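Local coordinates for protein UDP-glucose 6-dehydrogenase (Pyrobaculum islandicum, PDB 3VTF) that probably oxidises UDP-glucose to UDP-glucuronate with two molecules of NAD(+), and binds UDP-glucose between its two alpha/beta domains, at residues A[24-28]-A[91-95]. Sequence-based numbering, arbitrary orientation.
Sequences LSVLG and AEEAV
L27 reaches from its strand to the short helix 91-96 with both branches of its isobutyl group. Both meet the methyl of A91, with CD2 at 3.9 Å and CD1 at 4.2 Å from A91 CB. CD2 also lies 4.4 Å from CB of A94. On the other branch, CD1 comes within 4.4 Å of CG2 of V95. With CG anti to the carbonyl carbon (chi1 -59°) and an extended chi2, the fork is held out from the strand. V127 of helix 118-134 also touches L27 and V95, so the apolar cluster continues into a second helix.

S25, two residues earlier on the same face of the strand, makes a different kind of contact. Its CB rests 3.6 Å from the carbonyl O of A94, and its OG passes 3.8 Å from CA of V95. These are van der Waals contacts: the buried hydroxyl is hydrogen-bonded instead to the hydroxyls of T98 and T101. T98 OG1 also hydrogen-bonds to the carbonyl oxygens of A94 and V95, which links S25 indirectly to the last turn of the helix.

Alternation along the strand sorts these roles. S25 and L27 face segment 91-95, whereas L24 and V26 point away from it and pack on helix 31-43. The helix runs nearly antiparallel to the strand, at 157°, with 8.3 Å between the local axes. The strand lies between parallel neighbours 46-50 and 100-103, with helix 31-43 on one face and helices 91-96 and 118-134 on the other. It leads into G28, which by sequence appears to open a GxGxxG turn, as in the first strand of a Rossmann-type NAD-binding domain.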
loop_
_atom_site.group_PDB
_atom_site.type_symbol
_atom_site.label_atom_id
_atom_site.label_comp_id
_atom_site.label_asym_id
_atom_site.label_seq_id
_atom_site.Cartn_x
_atom_site.Cartn_y
_atom_site.Cartn_z
ATOM N N LEU A 24 -35.935 3.565 9.714
ATOM C CA LEU A 24 -34.866 4.119 8.887
ATOM C C LEU A 24 -35.381 4.265 7.495
ATOM O O LEU A 24 -36.067 3.365 6.933
ATOM C CB LEU A 24 -33.680 3.119 8.818
ATOM C CG LEU A 24 -33.164 2.653 10.169
ATOM C CD1 LEU A 24 -32.052 1.586 10.024
ATOM C CD2 LEU A 24 -32.699 3.820 11.103
ATOM N N SER A 25 -34.983 5.341 6.871
ATOM C CA SER A 25 -35.248 5.489 5.434
ATOM C C SER A 25 -33.937 5.473 4.638
ATOM O O SER A 25 -32.885 5.806 5.173
ATOM C CB SER A 25 -36.102 6.769 5.160
ATOM O OG SER A 25 -35.686 7.878 5.921
ATOM N N VAL A 26 -33.995 5.078 3.373
ATOM C CA VAL A 26 -32.842 5.137 2.493
ATOM C C VAL A 26 -33.243 5.849 1.200
ATOM O O VAL A 26 -34.288 5.480 0.600
ATOM C CB VAL A 26 -32.391 3.711 2.106
ATOM C CG1 VAL A 26 -31.173 3.803 1.190
ATOM C CG2 VAL A 26 -32.072 2.927 3.388
ATOM N N LEU A 27 -32.478 6.891 0.808
ATOM C CA LEU A 27 -32.740 7.618 -0.472
ATOM C C LEU A 27 -31.630 7.283 -1.432
ATOM O O LEU A 27 -30.443 7.566 -1.166
ATOM C CB LEU A 27 -32.761 9.139 -0.239
ATOM C CG LEU A 27 -33.827 9.590 0.769
ATOM C CD1 LEU A 27 -33.781 11.132 0.777
ATOM C CD2 LEU A 27 -35.231 9.095 0.284
ATOM N N GLY A 28 -31.995 6.690 -2.569
ATOM C CA GLY A 28 -31.020 6.327 -3.562
ATOM C C GLY A 28 -30.873 4.826 -3.476
ATOM O O GLY A 28 -30.327 4.274 -2.508
ATOM N N ALA A 91 -39.580 11.036 -1.689
ATOM C CA ALA A 91 -38.445 11.101 -0.698
ATOM C C ALA A 91 -38.974 11.659 0.591
ATOM O O ALA A 91 -38.759 11.087 1.672
ATOM C CB ALA A 91 -37.324 11.994 -1.236
ATOM N N GLU A 92 -39.770 12.730 0.497
ATOM C CA GLU A 92 -40.257 13.408 1.733
ATOM C C GLU A 92 -41.112 12.530 2.600
ATOM O O GLU A 92 -41.017 12.547 3.850
ATOM C CB GLU A 92 -41.050 14.670 1.363
ATOM C CG GLU A 92 -40.216 15.760 0.714
ATOM C CD GLU A 92 -39.952 15.594 -0.790
ATOM O OE1 GLU A 92 -40.319 14.567 -1.475
ATOM O OE2 GLU A 92 -39.326 16.534 -1.334
ATOM N N GLU A 93 -41.947 11.704 1.968
ATOM C CA GLU A 93 -42.766 10.801 2.792
ATOM C C GLU A 93 -41.902 9.705 3.432
ATOM O O GLU A 93 -42.249 9.264 4.528
ATOM C CB GLU A 93 -43.843 10.112 1.965
ATOM C CG GLU A 93 -44.945 11.045 1.431
ATOM C CD GLU A 93 -45.672 10.368 0.265
ATOM O OE1 GLU A 93 -46.248 9.261 0.471
ATOM O OE2 GLU A 93 -45.574 10.872 -0.875
ATOM N N ALA A 94 -40.863 9.203 2.721
ATOM C CA ALA A 94 -39.949 8.190 3.357
ATOM C C ALA A 94 -39.334 8.796 4.615
ATOM O O ALA A 94 -39.337 8.203 5.706
ATOM C CB ALA A 94 -38.857 7.775 2.405
ATOM N N VAL A 95 -38.813 10.008 4.457
ATOM C CA VAL A 95 -38.195 10.710 5.584
ATOM C C VAL A 95 -39.188 10.897 6.753
ATOM O O VAL A 95 -38.848 10.656 7.964
ATOM C CB VAL A 95 -37.654 12.068 5.105
ATOM C CG1 VAL A 95 -37.090 12.842 6.265
ATOM C CG2 VAL A 95 -36.559 11.822 4.053
#